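Local structure of glutamine cyclotransferase (Zymomonas mobilis, 3NOL) at residues I208-I213 with F250-T255. The protein catalyses the cyclisation of N-terminal glutamine to pyroglutamate with release of ammonia, as a glutaminyl cyclase. Residues are numbered along the deposited sequence; the frame is centred on the assembly and turned at random.
Sequences IDLNGI and FEITLT
This contact of a five-bladed beta-propeller joins the end of one blade, its last strand 204-209 and the turn that follows, to strand 248-256 of the next blade: Ile208, Leu210 and Ile213 meet Leu254, Ile252 and Phe250. Strand 28-38, from the N-terminal part of the chain, completes that next blade and lies between the two strands in the sheet, so apolar, largely buried side chains make most of the contact. Ile213 CG1, anti to the backbone N (chi1 -157°), stands over one face of Phe250 in a CH-pi contact, 4.0 Å from the Phe250 ring centroid. Ile213 CD1 covers the same face nearer the ring root, 3.8 Å from Phe250 CD1. Without the ring, as with an alanine here, Ile213 CG1 and CD1 would probably lose the face they lie on, opening a gap between the turn and strand 248-256. Next, methyl meets methyl, with Leu210 CD2 4.0 Å from Ile252 CD1. Ile208 and Leu254 cross at about a right angle. Ile208 CD1 lies 3.7 Å from Leu254 CD1, while Ile208 CG2 lies 3.8 Å from Leu254 CD2. Leu210 to Ile213 form a type II beta turn, with Gly212 at positive phi. An Asx turn at Asp209 overlaps its start. Asp209 OD2 forms a salt bridge with Arg257 NH2, while Asp209 OD1 accepts from Asn211 N at 3.0 Å and, from the opposite face of the carboxylate, from Asn211 ND2 at 2.9 Å.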
ATOM      1  N   ILE A 208      14.048   5.129  -0.557  1.00  7.63           N
ATOM      2  CA  ILE A 208      13.532   6.070  -1.549  1.00  7.91           C
ATOM      3  C   ILE A 208      13.085   7.351  -0.861  1.00  8.08           C
ATOM      4  O   ILE A 208      12.206   7.334  -0.004  1.00  7.44           O
ATOM      5  CB  ILE A 208      12.368   5.442  -2.330  1.00  8.18           C
ATOM      6  CG1 ILE A 208      12.859   4.177  -3.063  1.00  9.38           C
ATOM      7  CG2 ILE A 208      11.727   6.475  -3.271  1.00  8.48           C
ATOM      8  CD1 ILE A 208      11.731   3.159  -3.319  1.00 12.35           C
ATOM      9  N   ASP A 209      13.703   8.463  -1.238  1.00  8.13           N
ATOM     10  CA  ASP A 209      13.431   9.753  -0.606  1.00  8.90           C
ATOM     11  C   ASP A 209      12.465  10.561  -1.482  1.00  9.05           C
ATOM     12  O   ASP A 209      12.861  11.084  -2.534  1.00  8.82           O
ATOM     13  CB  ASP A 209      14.754  10.518  -0.417  1.00  9.50           C
ATOM     14  CG  ASP A 209      14.583  11.834   0.335  1.00 10.97           C
ATOM     15  OD1 ASP A 209      13.444  12.210   0.683  1.00 10.29           O
ATOM     16  OD2 ASP A 209      15.622  12.511   0.585  1.00 15.56           O
ATOM     17  N   LEU A 210      11.202  10.637  -1.063  1.00  8.85           N
ATOM     18  CA  LEU A 210      10.191  11.443  -1.765  1.00  9.45           C
ATOM     19  C   LEU A 210       9.948  12.845  -1.174  1.00 10.56           C
ATOM     20  O   LEU A 210       8.978  13.493  -1.522  1.00 11.23           O
ATOM     21  CB  LEU A 210       8.853  10.680  -1.894  1.00  8.61           C
ATOM     22  CG  LEU A 210       8.958   9.338  -2.642  1.00  8.93           C
ATOM     23  CD1 LEU A 210       7.583   8.686  -2.811  1.00 10.10           C
ATOM     24  CD2 LEU A 210       9.675   9.467  -3.993  1.00  9.50           C
ATOM     25  N   ASN A 211      10.820  13.301  -0.275  1.00 12.01           N
ATOM     26  CA  ASN A 211      10.691  14.660   0.239  1.00 13.02           C
ATOM     27  C   ASN A 211      10.703  15.652  -0.909  1.00 13.99           C
ATOM     28  O   ASN A 211      11.489  15.514  -1.849  1.00 13.97           O
ATOM     29  CB  ASN A 211      11.769  14.964   1.274  1.00 13.51           C
ATOM     30  CG  ASN A 211      11.421  14.402   2.634  1.00 14.01           C
ATOM     31  OD1 ASN A 211      10.534  14.918   3.314  1.00 15.79           O
ATOM     32  ND2 ASN A 211      12.114  13.340   3.038  1.00 15.60           N
ATOM     33  N   GLY A 212       9.780  16.608  -0.856  1.00 14.53           N
ATOM     34  CA  GLY A 212       9.668  17.628  -1.904  1.00 15.26           C
ATOM     35  C   GLY A 212       8.763  17.299  -3.082  1.00 15.24           C
ATOM     36  O   GLY A 212       8.469  18.178  -3.911  1.00 15.66           O
ATOM     37  N   ILE A 213       8.296  16.051  -3.168  1.00 15.01           N
ATOM     38  CA  ILE A 213       7.411  15.652  -4.261  1.00 15.23           C
ATOM     39  C   ILE A 213       6.083  16.453  -4.271  1.00 15.60           C
ATOM     40  O   ILE A 213       5.532  16.701  -5.334  1.00 15.94           O
ATOM     41  CB  ILE A 213       7.191  14.106  -4.332  1.00 15.12           C
ATOM     42  CG1 ILE A 213       6.773  13.691  -5.746  1.00 14.51           C
ATOM     43  CG2 ILE A 213       6.209  13.647  -3.255  1.00 15.46           C
ATOM     44  CD1 ILE A 213       6.887  12.239  -6.031  1.00 13.83           C
ATOM     45  N   PHE A 250       1.664   9.661  -8.584  1.00  7.67           N
ATOM     46  CA  PHE A 250       2.854   9.902  -9.402  1.00  7.79           C
ATOM     47  C   PHE A 250       3.390   8.579  -9.904  1.00  7.93           C
ATOM     48  O   PHE A 250       3.617   7.649  -9.119  1.00  7.54           O
ATOM     49  CB  PHE A 250       3.962  10.572  -8.588  1.00  8.02           C
ATOM     50  CG  PHE A 250       3.595  11.940  -8.078  1.00  9.26           C
ATOM     51  CD1 PHE A 250       3.202  12.106  -6.761  1.00 10.67           C
ATOM     52  CD2 PHE A 250       3.623  13.055  -8.932  1.00 10.66           C
ATOM     53  CE1 PHE A 250       2.837  13.372  -6.269  1.00 10.36           C
ATOM     54  CE2 PHE A 250       3.267  14.328  -8.463  1.00 10.94           C
ATOM     55  CZ  PHE A 250       2.878  14.486  -7.113  1.00  9.91           C
ATOM     56  N   GLU A 251       3.624   8.512 -11.210  1.00  7.33           N
ATOM     57  CA  GLU A 251       4.390   7.421 -11.785  1.00  7.94           C
ATOM     58  C   GLU A 251       5.845   7.892 -11.776  1.00  7.86           C
ATOM     59  O   GLU A 251       6.170   8.941 -12.367  1.00  8.25           O
ATOM     60  CB  GLU A 251       3.907   7.142 -13.205  1.00  8.14           C
ATOM     61  CG  GLU A 251       4.725   6.093 -13.912  1.00  8.08           C
ATOM     62  CD  GLU A 251       4.284   5.870 -15.363  1.00  9.34           C
ATOM     63  OE1 GLU A 251       5.043   5.201 -16.092  1.00 11.12           O
ATOM     64  OE2 GLU A 251       3.199   6.353 -15.754  1.00 11.97           O
ATOM     65  N   ILE A 252       6.693   7.140 -11.082  1.00  7.55           N
ATOM     66  CA  ILE A 252       8.089   7.569 -10.856  1.00  7.86           C
ATOM     67  C   ILE A 252       9.114   6.528 -11.274  1.00  8.51           C
ATOM     68  O   ILE A 252       8.878   5.320 -11.178  1.00  8.87           O
ATOM     69  CB  ILE A 252       8.373   7.943  -9.370  1.00  7.40           C
ATOM     70  CG1 ILE A 252       8.100   6.747  -8.419  1.00  5.70           C
ATOM     71  CG2 ILE A 252       7.614   9.193  -8.957  1.00  7.78           C
ATOM     72  CD1 ILE A 252       8.637   7.001  -6.972  1.00  7.58           C
ATOM     73  N   THR A 253      10.269   7.008 -11.716  1.00  8.57           N
ATOM     74  CA  THR A 253      11.458   6.155 -11.822  1.00  9.11           C
ATOM     75  C   THR A 253      12.430   6.502 -10.679  1.00 10.25           C
ATOM     76  O   THR A 253      12.282   7.542 -10.028  1.00  9.99           O
ATOM     77  CB  THR A 253      12.138   6.279 -13.215  1.00  9.57           C
ATOM     78  OG1 THR A 253      12.474   7.644 -13.454  1.00 10.36           O
ATOM     79  CG2 THR A 253      11.194   5.759 -14.351  1.00  9.95           C
ATOM     80  N   LEU A 254      13.385   5.607 -10.423  1.00 10.61           N
ATOM     81  CA  LEU A 254      14.341   5.755  -9.319  1.00 11.65           C
ATOM     82  C   LEU A 254      15.757   5.783  -9.841  1.00 12.65           C
ATOM     83  O   LEU A 254      16.089   5.039 -10.765  1.00 12.78           O
ATOM     84  CB  LEU A 254      14.212   4.580  -8.337  1.00 11.24           C
ATOM     85  CG  LEU A 254      12.838   4.404  -7.723  1.00 11.15           C
ATOM     86  CD1 LEU A 254      12.880   3.162  -6.825  1.00 11.22           C
ATOM     87  CD2 LEU A 254      12.470   5.668  -6.950  1.00  9.95           C
ATOM     88  N   THR A 255      16.580   6.646  -9.246  1.00 13.54           N
ATOM     89  CA  THR A 255      18.021   6.644  -9.503  1.00 15.22           C
ATOM     90  C   THR A 255      18.770   6.730  -8.192  1.00 15.33           C
ATOM     91  O   THR A 255      18.408   7.530  -7.315  1.00 15.31           O
ATOM     92  CB  THR A 255      18.469   7.821 -10.404  1.00 15.22           C
ATOM     93  OG1 THR A 255      18.055   9.065  -9.824  1.00 17.12           O
ATOM     94  CG2 THR A 255      17.877   7.683 -11.806  1.00 16.32           C
TER